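Local coordinates for uncharacterized protein (Thermus thermophilus HB8, PDB 4WVA), which hydrolyses mannosylglycerate, a solute that thermophiles make under osmotic stress, to mannose and glycerate, and splits glucosylglycerate in the same way, at residues 170-174 against 229-234; 100-104 against 158-163; 48-52 against 113-119. One frame throughout, in Å; residues are numbered along the deposited sequence.

Contact 1. Residues 170-174 against 229-234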
loop_
_atom_site.group_PDB
_atom_site.type_symbol
_atom_site.label_atom_id
_atom_site.label_comp_id
_atom_site.label_asym_id
_atom_site.label_seq_id
_atom_site.Cartn_x
_atom_site.Cartn_y
_atom_site.Cartn_z
ATOM N N TRP A 170 -27.129 10.985 -2.486
ATOM C CA TRP A 170 -27.244 12.442 -2.365
ATOM C C TRP A 170 -28.570 12.932 -1.737
ATOM O O TRP A 170 -28.722 14.141 -1.520
ATOM C CB TRP A 170 -27.059 13.130 -3.727
ATOM C CG TRP A 170 -25.940 12.583 -4.601
ATOM C CD1 TRP A 170 -25.962 12.477 -5.950
ATOM C CD2 TRP A 170 -24.667 12.068 -4.175
ATOM N NE1 TRP A 170 -24.781 11.939 -6.411
ATOM C CE2 TRP A 170 -23.972 11.670 -5.339
ATOM C CE3 TRP A 170 -24.051 11.891 -2.921
ATOM C CZ2 TRP A 170 -22.713 11.076 -5.291
ATOM C CZ3 TRP A 170 -22.804 11.303 -2.881
ATOM C CH2 TRP A 170 -22.146 10.912 -4.057
ATOM N N ASP A 171 -29.488 12.019 -1.420
ATOM C CA ASP A 171 -30.828 12.409 -0.898
ATOM C C ASP A 171 -30.737 13.263 0.369
ATOM O O ASP A 171 -31.204 14.403 0.383
ATOM C CB ASP A 171 -31.716 11.195 -0.623
ATOM C CG ASP A 171 -32.210 10.493 -1.882
ATOM O OD1 ASP A 171 -31.892 10.917 -3.032
ATOM O OD2 ASP A 171 -32.931 9.477 -1.703
ATOM N N LYS A 172 -30.115 12.743 1.425
ATOM C CA LYS A 172 -29.970 13.537 2.664
ATOM C C LYS A 172 -29.160 14.826 2.500
ATOM O O LYS A 172 -29.600 15.889 2.935
ATOM C CB LYS A 172 -29.449 12.675 3.811
ATOM C CG LYS A 172 -30.383 11.541 4.171
ATOM C CD LYS A 172 -30.083 10.954 5.547
ATOM C CE LYS A 172 -30.935 9.721 5.798
ATOM N NZ LYS A 172 -30.691 9.120 7.144
ATOM N N PRO A 173 -27.983 14.772 1.838
ATOM C CA PRO A 173 -27.299 16.037 1.599
ATOM C C PRO A 173 -28.167 17.061 0.835
ATOM O O PRO A 173 -28.149 18.246 1.149
ATOM C CB PRO A 173 -26.079 15.628 0.773
ATOM C CG PRO A 173 -25.816 14.205 1.169
ATOM C CD PRO A 173 -27.141 13.597 1.521
ATOM N N LEU A 174 -28.919 16.597 -0.153
ATOM C CA LEU A 174 -29.727 17.509 -0.961
ATOM C C LEU A 174 -30.907 18.079 -0.197
ATOM O O LEU A 174 -31.383 19.161 -0.541
ATOM C CB LEU A 174 -30.245 16.825 -2.211
ATOM C CG LEU A 174 -29.251 16.842 -3.344
ATOM C CD1 LEU A 174 -29.727 15.842 -4.386
ATOM C CD2 LEU A 174 -29.074 18.240 -3.944
ATOM N N PRO A 229 -24.474 24.574 0.629
ATOM C CA PRO A 229 -25.158 23.683 1.543
ATOM C C PRO A 229 -25.016 22.204 1.164
ATOM O O PRO A 229 -25.541 21.346 1.879
ATOM C CB PRO A 229 -26.615 24.128 1.435
ATOM C CG PRO A 229 -26.724 24.630 0.041
ATOM C CD PRO A 229 -25.419 25.253 -0.286
ATOM N N PHE A 230 -24.314 21.918 0.056
ATOM C CA PHE A 230 -24.058 20.546 -0.420
ATOM C C PHE A 230 -22.542 20.433 -0.516
ATOM O O PHE A 230 -21.924 21.141 -1.309
ATOM C CB PHE A 230 -24.693 20.312 -1.803
ATOM C CG PHE A 230 -24.573 18.893 -2.311
ATOM C CD1 PHE A 230 -23.446 18.474 -3.002
ATOM C CD2 PHE A 230 -25.592 17.985 -2.117
ATOM C CE1 PHE A 230 -23.350 17.173 -3.482
ATOM C CE2 PHE A 230 -25.504 16.687 -2.578
ATOM C CZ PHE A 230 -24.377 16.278 -3.268
ATOM N N LYS A 231 -21.938 19.608 0.345
ATOM C CA LYS A 231 -20.493 19.365 0.346
ATOM C C LYS A 231 -20.276 17.891 0.648
ATOM O O LYS A 231 -20.529 17.431 1.771
ATOM C CB LYS A 231 -19.782 20.236 1.389
ATOM C CG LYS A 231 -19.585 21.671 0.958
ATOM C CD LYS A 231 -18.612 22.399 1.870
ATOM C CE LYS A 231 -19.236 22.789 3.196
ATOM N NZ LYS A 231 -20.154 23.954 3.039
ATOM N N VAL A 232 -19.852 17.139 -0.368
ATOM C CA VAL A 232 -19.779 15.700 -0.263
ATOM C C VAL A 232 -18.434 15.199 -0.770
ATOM O O VAL A 232 -17.923 15.700 -1.784
ATOM C CB VAL A 232 -20.909 15.069 -1.097
ATOM C CG1 VAL A 232 -20.716 13.582 -1.274
ATOM C CG2 VAL A 232 -22.239 15.353 -0.427
ATOM N N VAL A 233 -17.853 14.240 -0.046
ATOM C CA VAL A 233 -16.737 13.466 -0.572
ATOM C C VAL A 233 -17.353 12.254 -1.271
ATOM O O VAL A 233 -17.798 11.302 -0.630
ATOM C CB VAL A 233 -15.726 13.034 0.515
ATOM C CG1 VAL A 233 -14.665 12.121 -0.089
ATOM C CG2 VAL A 233 -15.089 14.269 1.155
ATOM N N ASP A 234 -17.376 12.302 -2.606
ATOM C CA ASP A 234 -17.937 11.253 -3.428
ATOM C C ASP A 234 -16.893 10.152 -3.653
ATOM O O ASP A 234 -15.799 10.414 -4.189
ATOM C CB ASP A 234 -18.395 11.840 -4.771
ATOM C CG ASP A 234 -18.840 10.781 -5.775
ATOM O OD1 ASP A 234 -19.215 9.652 -5.387
ATOM O OD2 ASP A 234 -18.799 11.097 -6.994
HETATM O O HOH W 1 -26.139 19.041 2.851
#

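Contact 2. Residues 100-104 against 158-163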
loop_
_atom_site.group_PDB
_atom_site.type_symbol
_atom_site.label_atom_id
_atom_site.label_comp_id
_atom_site.label_asym_id
_atom_site.label_seq_id
_atom_site.Cartn_x
_atom_site.Cartn_y
_atom_site.Cartn_z
ATOM N N GLY A 100 -20.274 25.770 -14.774
ATOM C CA GLY A 100 -19.433 26.284 -13.710
ATOM C C GLY A 100 -19.151 25.262 -12.626
ATOM O O GLY A 100 -18.778 25.631 -11.501
ATOM N N ILE A 101 -19.314 23.985 -12.981
ATOM C CA ILE A 101 -18.991 22.857 -12.100
ATOM C C ILE A 101 -18.212 21.830 -12.924
ATOM O O ILE A 101 -18.110 21.958 -14.138
ATOM C CB ILE A 101 -20.247 22.201 -11.508
ATOM C CG1 ILE A 101 -21.211 21.738 -12.620
ATOM C CG2 ILE A 101 -20.949 23.149 -10.534
ATOM C CD1 ILE A 101 -22.370 20.889 -12.148
ATOM N N THR A 102 -17.668 20.807 -12.259
ATOM C CA THR A 102 -16.828 19.820 -12.928
ATOM C C THR A 102 -17.482 18.425 -12.950
ATOM O O THR A 102 -18.685 18.293 -12.734
ATOM C CB THR A 102 -15.408 19.835 -12.315
ATOM O OG1 THR A 102 -14.486 19.119 -13.153
ATOM C CG2 THR A 102 -15.371 19.309 -10.893
ATOM N N GLN A 103 -16.692 17.399 -13.271
ATOM C CA GLN A 103 -17.211 16.018 -13.356
ATOM C C GLN A 103 -16.045 15.070 -13.089
ATOM O O GLN A 103 -14.907 15.506 -13.025
ATOM C CB GLN A 103 -17.823 15.729 -14.730
ATOM C CG GLN A 103 -19.331 15.528 -14.698
ATOM C CD GLN A 103 -19.901 15.038 -16.026
ATOM O OE1 GLN A 103 -19.196 14.950 -17.053
ATOM N NE2 GLN A 103 -21.175 14.713 -16.015
ATOM N N PRO A 104 -16.325 13.762 -12.953
ATOM C CA PRO A 104 -15.217 12.887 -12.555
ATOM C C PRO A 104 -14.054 12.894 -13.557
ATOM O O PRO A 104 -14.269 12.727 -14.767
ATOM C CB PRO A 104 -15.882 11.504 -12.475
ATOM C CG PRO A 104 -17.314 11.821 -12.169
ATOM C CD PRO A 104 -17.598 13.028 -12.999
ATOM N N HIS A 158 -21.967 19.879 -6.031
ATOM C CA HIS A 158 -23.203 19.678 -6.745
ATOM C C HIS A 158 -23.298 18.201 -7.104
ATOM O O HIS A 158 -22.305 17.661 -7.578
ATOM C CB HIS A 158 -23.207 20.536 -8.017
ATOM C CG HIS A 158 -24.576 20.756 -8.573
ATOM N ND1 HIS A 158 -25.348 19.725 -9.049
ATOM C CD2 HIS A 158 -25.332 21.874 -8.679
ATOM C CE1 HIS A 158 -26.532 20.191 -9.421
ATOM N NE2 HIS A 158 -26.537 21.500 -9.221
ATOM N N PRO A 159 -24.466 17.570 -6.918
ATOM C CA PRO A 159 -24.609 16.153 -7.300
ATOM C C PRO A 159 -24.257 15.881 -8.779
ATOM O O PRO A 159 -23.802 14.779 -9.121
ATOM C CB PRO A 159 -26.082 15.846 -7.002
ATOM C CG PRO A 159 -26.752 17.183 -6.919
ATOM C CD PRO A 159 -25.720 18.097 -6.341
ATOM N N TRP A 160 -24.460 16.862 -9.655
ATOM C CA TRP A 160 -24.068 16.735 -11.069
ATOM C C TRP A 160 -22.587 16.398 -11.228
ATOM O O TRP A 160 -22.211 15.725 -12.196
ATOM C CB TRP A 160 -24.383 18.002 -11.889
ATOM C CG TRP A 160 -25.832 18.109 -12.338
ATOM C CD1 TRP A 160 -26.659 17.080 -12.615
ATOM C CD2 TRP A 160 -26.577 19.310 -12.630
ATOM N NE1 TRP A 160 -27.889 17.548 -13.038
ATOM C CE2 TRP A 160 -27.864 18.914 -13.040
ATOM C CE3 TRP A 160 -26.283 20.678 -12.557
ATOM C CZ2 TRP A 160 -28.859 19.836 -13.386
ATOM C CZ3 TRP A 160 -27.281 21.592 -12.883
ATOM C CH2 TRP A 160 -28.541 21.164 -13.299
ATOM N N GLU A 161 -21.751 16.860 -10.293
ATOM C CA GLU A 161 -20.310 16.645 -10.410
ATOM C C GLU A 161 -19.879 15.193 -10.196
ATOM O O GLU A 161 -18.791 14.803 -10.645
ATOM C CB GLU A 161 -19.544 17.541 -9.455
ATOM C CG GLU A 161 -19.775 19.014 -9.699
ATOM C CD GLU A 161 -18.878 19.882 -8.862
ATOM O OE1 GLU A 161 -18.188 20.745 -9.431
ATOM O OE2 GLU A 161 -18.844 19.669 -7.633
ATOM N N SER A 162 -20.727 14.408 -9.549
ATOM C CA SER A 162 -20.527 12.959 -9.432
ATOM C C SER A 162 -20.738 12.229 -10.747
ATOM O O SER A 162 -20.318 11.089 -10.891
ATOM C CB SER A 162 -21.465 12.363 -8.391
ATOM O OG SER A 162 -22.815 12.333 -8.859
ATOM N N GLY A 163 -21.420 12.874 -11.700
ATOM C CA GLY A 163 -21.886 12.184 -12.894
ATOM C C GLY A 163 -23.063 11.256 -12.650
ATOM O O GLY A 163 -23.610 10.690 -13.604
HETATM O O HOH W 2 -23.746 14.924 -14.317
#

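Contact 3. Residues 48-52 against 113-119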
loop_
_atom_site.group_PDB
_atom_site.type_symbol
_atom_site.label_atom_id
_atom_site.label_comp_id
_atom_site.label_asym_id
_atom_site.label_seq_id
_atom_site.Cartn_x
_atom_site.Cartn_y
_atom_site.Cartn_z
ATOM N N TRP A 48 -7.610 6.875 -34.739
ATOM C CA TRP A 48 -6.847 7.370 -33.569
ATOM C C TRP A 48 -6.821 8.885 -33.483
ATOM O O TRP A 48 -6.960 9.442 -32.390
ATOM C CB TRP A 48 -5.419 6.817 -33.551
ATOM C CG TRP A 48 -5.393 5.406 -33.154
ATOM C CD1 TRP A 48 -5.510 4.329 -33.982
ATOM C CD2 TRP A 48 -5.282 4.880 -31.822
ATOM N NE1 TRP A 48 -5.466 3.169 -33.259
ATOM C CE2 TRP A 48 -5.355 3.478 -31.928
ATOM C CE3 TRP A 48 -5.148 5.455 -30.552
ATOM C CZ2 TRP A 48 -5.269 2.637 -30.822
ATOM C CZ3 TRP A 48 -5.063 4.626 -29.456
ATOM C CH2 TRP A 48 -5.139 3.222 -29.596
ATOM N N GLU A 49 -6.672 9.566 -34.620
ATOM C CA GLU A 49 -6.691 11.025 -34.592
ATOM C C GLU A 49 -8.004 11.538 -34.012
ATOM O O GLU A 49 -8.006 12.495 -33.244
ATOM C CB GLU A 49 -6.476 11.655 -35.977
ATOM C CG GLU A 49 -6.408 13.196 -35.924
ATOM C CD GLU A 49 -5.248 13.729 -35.071
ATOM O OE1 GLU A 49 -5.459 14.254 -33.935
ATOM O OE2 GLU A 49 -4.100 13.624 -35.543
ATOM N N ARG A 50 -9.106 10.903 -34.395
ATOM C CA ARG A 50 -10.427 11.289 -33.931
ATOM C C ARG A 50 -10.572 11.124 -32.419
ATOM O O ARG A 50 -11.213 11.949 -31.775
ATOM C CB ARG A 50 -11.498 10.482 -34.673
ATOM C CG ARG A 50 -12.924 10.829 -34.291
ATOM C CD ARG A 50 -13.274 12.260 -34.615
ATOM N NE ARG A 50 -14.649 12.577 -34.237
ATOM C CZ ARG A 50 -15.053 12.871 -32.999
ATOM N NH1 ARG A 50 -14.182 12.885 -31.979
ATOM N NH2 ARG A 50 -16.328 13.177 -32.779
ATOM N N ALA A 51 -9.951 10.079 -31.859
ATOM C CA ALA A 51 -9.945 9.852 -30.413
ATOM C C ALA A 51 -9.227 10.995 -29.697
ATOM O O ALA A 51 -9.720 11.531 -28.726
ATOM C CB ALA A 51 -9.315 8.515 -30.091
ATOM N N TRP A 52 -8.064 11.386 -30.201
ATOM C CA TRP A 52 -7.347 12.513 -29.615
ATOM C C TRP A 52 -8.164 13.797 -29.733
ATOM O O TRP A 52 -8.239 14.598 -28.806
ATOM C CB TRP A 52 -6.020 12.737 -30.310
ATOM C CG TRP A 52 -4.936 11.790 -29.974
ATOM C CD1 TRP A 52 -4.377 10.872 -30.788
ATOM C CD2 TRP A 52 -4.242 11.695 -28.723
ATOM N NE1 TRP A 52 -3.379 10.196 -30.137
ATOM C CE2 TRP A 52 -3.269 10.694 -28.863
ATOM C CE3 TRP A 52 -4.342 12.373 -27.504
ATOM C CZ2 TRP A 52 -2.407 10.343 -27.822
ATOM C CZ3 TRP A 52 -3.485 12.013 -26.468
ATOM C CH2 TRP A 52 -2.530 11.034 -26.636
ATOM N N TYR A 113 -3.748 5.944 -22.029
ATOM C CA TYR A 113 -4.031 4.862 -22.960
ATOM C C TYR A 113 -3.808 5.292 -24.414
ATOM O O TYR A 113 -3.130 4.590 -25.187
ATOM C CB TYR A 113 -5.462 4.337 -22.815
ATOM C CG TYR A 113 -5.695 3.179 -23.729
ATOM C CD1 TYR A 113 -5.296 1.904 -23.356
ATOM C CD2 TYR A 113 -6.236 3.365 -24.998
ATOM C CE1 TYR A 113 -5.468 0.844 -24.205
ATOM C CE2 TYR A 113 -6.392 2.305 -25.858
ATOM C CZ TYR A 113 -6.019 1.052 -25.446
ATOM O OH TYR A 113 -6.189 -0.012 -26.302
ATOM N N LEU A 114 -4.363 6.436 -24.799
ATOM C CA LEU A 114 -4.122 6.953 -26.162
ATOM C C LEU A 114 -2.629 7.132 -26.422
ATOM O O LEU A 114 -2.126 6.780 -27.501
ATOM C CB LEU A 114 -4.857 8.259 -26.417
ATOM C CG LEU A 114 -6.382 8.222 -26.278
ATOM C CD1 LEU A 114 -6.936 9.599 -26.574
ATOM C CD2 LEU A 114 -7.034 7.153 -27.155
ATOM N N TYR A 115 -1.924 7.672 -25.431
ATOM C CA TYR A 115 -0.497 7.923 -25.582
ATOM C C TYR A 115 0.299 6.637 -25.799
ATOM O O TYR A 115 1.149 6.555 -26.689
ATOM C CB TYR A 115 0.078 8.719 -24.396
ATOM C CG TYR A 115 1.569 8.863 -24.519
ATOM C CD1 TYR A 115 2.121 9.610 -25.559
ATOM C CD2 TYR A 115 2.437 8.208 -23.657
ATOM C CE1 TYR A 115 3.482 9.742 -25.696
ATOM C CE2 TYR A 115 3.810 8.323 -23.797
ATOM C CZ TYR A 115 4.333 9.098 -24.825
ATOM O OH TYR A 115 5.697 9.240 -25.001
ATOM N N GLU A 116 0.004 5.617 -25.001
ATOM C CA GLU A 116 0.805 4.389 -25.031
ATOM C C GLU A 116 0.474 3.518 -26.238
ATOM O O GLU A 116 1.345 2.776 -26.726
ATOM C CB GLU A 116 0.611 3.583 -23.742
ATOM C CG GLU A 116 1.232 4.246 -22.515
ATOM C CD GLU A 116 1.091 3.421 -21.253
ATOM O OE1 GLU A 116 0.382 2.400 -21.297
ATOM O OE2 GLU A 116 1.657 3.792 -20.219
ATOM N N LYS A 117 -0.761 3.598 -26.720
ATOM C CA LYS A 117 -1.237 2.650 -27.746
ATOM C C LYS A 117 -1.409 3.198 -29.161
ATOM O O LYS A 117 -1.654 2.412 -30.101
ATOM C CB LYS A 117 -2.556 1.995 -27.324
ATOM C CG LYS A 117 -2.489 1.186 -26.046
ATOM C CD LYS A 117 -1.491 0.060 -26.128
ATOM C CE LYS A 117 -1.483 -0.749 -24.840
ATOM N NZ LYS A 117 -0.789 -2.033 -25.100
ATOM N N ASP A 118 -1.341 4.509 -29.337
ATOM C CA ASP A 118 -1.462 5.083 -30.669
ATOM C C ASP A 118 -0.351 4.485 -31.544
ATOM O O ASP A 118 0.801 4.506 -31.150
ATOM C CB ASP A 118 -1.310 6.599 -30.588
ATOM C CG ASP A 118 -1.596 7.308 -31.902
ATOM O OD1 ASP A 118 -1.548 6.675 -32.998
ATOM O OD2 ASP A 118 -1.863 8.528 -31.817
ATOM N N PRO A 119 -0.704 3.914 -32.713
ATOM C CA PRO A 119 0.389 3.384 -33.560
ATOM C C PRO A 119 1.311 4.458 -34.148
ATOM O O PRO A 119 2.449 4.141 -34.532
ATOM C CB PRO A 119 -0.357 2.614 -34.665
ATOM C CG PRO A 119 -1.739 3.168 -34.680
ATOM C CD PRO A 119 -2.037 3.630 -33.270
#

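Contact 1. Residues 170-174 against 229-234
Trp-170 reaches Phe-230 with its CB, and Val-232 and Asp-234 with its indole, and so joins the first turn of the short helix 171-175 to the strand 232-233 and the loop leading into it, in the (alpha/alpha)6-barrel fold. It is a worked example of one aromatic side chain touching three residues of another segment in succession. Trp-170 has CG anti to its carbonyl carbon (chi1 -42°), and the ring extends along 229-234 toward Asp-234. Trp-170 CB starts the contact against the rim of Phe-230, 4.0 Å from Phe-230 CE2. Farther out, CE3 and CZ3 pass Val-232, with Trp-170 CZ3 3.5 Å from Val-232 CG1. The far corner of the six-membered ring reaches Asp-234: Trp-170 CH2 stands 3.5 Å from Asp-234 OD1, in the plane of the indole, while the carboxylate is turned 85° to that plane. On the other limb of the ring, NE1 points to Ser-162 OG, so the buried indole has a polar partner as well as apolar neighbours. The OD1 beside CH2 is itself engaged, since Asp-234 is the N-cap of helix 235-254 and accepts there from Gly-236 N.

Phe-230 takes the rest of the helix turn. Its CE2 meets Pro-173 CB at 3.6 Å and Leu-174 CG at 3.8 Å, while Val-232 of its own segment sets CG2 over one face of the ring. Leu-210 of helix 201-216 and Pro-159 also pack on Phe-230, making it a junction between several parts of the fold. Apart from Asp-234 OD1 at the indole edge, the direct contact is apolar, and the two segments share a polar link through solvent: a single water lies 2.8 Å from Pro-173 O and 2.6 Å from Pro-229 O, bridging the two carbonyls.

Contact 2. Residues 100-104 against 158-163
Gln-103 and Glu-161 bring their CA atoms to 4.3 Å where the extended backbone of 100-104 crosses the turn 159-162, helical in phi and psi, two loops that meet at the substrate pocket of the (alpha/alpha)6-barrel. The turn presents Glu-161, whose extended chain reaches Thr-102, crossing its side chain at about a right angle. Glu-161 OE1 accepts from Thr-102 N at 2.9 Å through its anti lone pair, and the N-H points almost straight at it (174°). The same oxygen forms a salt bridge with Arg-146, and OE2 accepts from Val-157 N. With a leucine here, Thr-102 N would probably be left without its acceptor and Arg-146 without this carboxylate mate. Ile-101 CB lies 3.3 Å from Glu-161 OE1, and farther out Ile-101 CD1 rests 3.5 Å from Trp-160 CB, near that indole's edge. Thr-102 O, buried without a conventional partner, receives a CA-H contact from Glu-161 CA at 3.3 Å.

Gln-103 and Gly-163 probably both bind substrate, and Gly-163 O is hydrogen-bonded to a bound Tris, probably from the crystallisation liquor. Gln-103 OE1 takes the N-H of Trp-34. Gln-103 NE2 donates to a water 3.1 Å away, which donates to Trp-160 O at 2.7 Å.

Contact 3. Residues 48-52 against 113-119
An antiparallel helix pair of the (alpha/alpha)6-barrel domain meets here, the start of helix 48-62 against the end of helix 107-117, with the axes of the short segments 11.0 Å apart and their directions 152° from each other. Such spacing leaves room for large side chains, and two tryptophans one turn apart fill it in different ways. Trp-48 offers a face to the chain leaving the partner helix: Pro-119 CD sits 3.5 Å from the centroid of its five-membered ring, and Asp-118 CA 3.9 Å from that of the six-membered ring, both as CH-pi contacts. Trp-52 uses face and edge. Leu-114 CB lies over its six-membered ring, 3.7 Å from the centroid, while Trp-52 NE1 donates to Asp-118 OD2 at 2.8 Å (158°), meeting the oxygen on its anti side, tilted out of the carboxylate plane. Asp-118 turns its carboxylate toward this N-H with CG anti to the backbone N (chi1 -173°), and its OD1 pairs with Arg-123. Between the indoles, Leu-114 CD2 touches Trp-48 CZ3 at 3.9 Å and Ala-51 CB at 4.0 Å.

Helix 121-146 borders the pair through Arg-123 and Arg-127, helix 33-43 adjoins Ala-51 and Tyr-113, and helix 235-254 packs on Tyr-115. A second subunit comes up to the end of helix 107-117, where its Glu-280 forms a salt bridge with Lys-117.

In the fold
Contacts 1 and 2 form one continuous patch, their centres 12 Å apart, and they touch through the turn 158-163 of contact 2: Asp-234 OD2 packs 3.3 Å from Ser-162 CB, and Phe-230 CE1 lies 3.6 Å from Pro-159 N. Contact 2 lies at the probable active site and contact 1 close by. The probable proton donor Asp-165 has its side chain about 3 Å from that of Trp-160 in contact 2 and about 6 Å from that of Trp-170 in contact 1. Contact 3 is peripheral, its centre about 37 Å from that of contact 1, across the centre of the chain, and about 26 Å from that of contact 2. Sequence still ties it in, because segments of contacts 2 and 3 alternate along the chain.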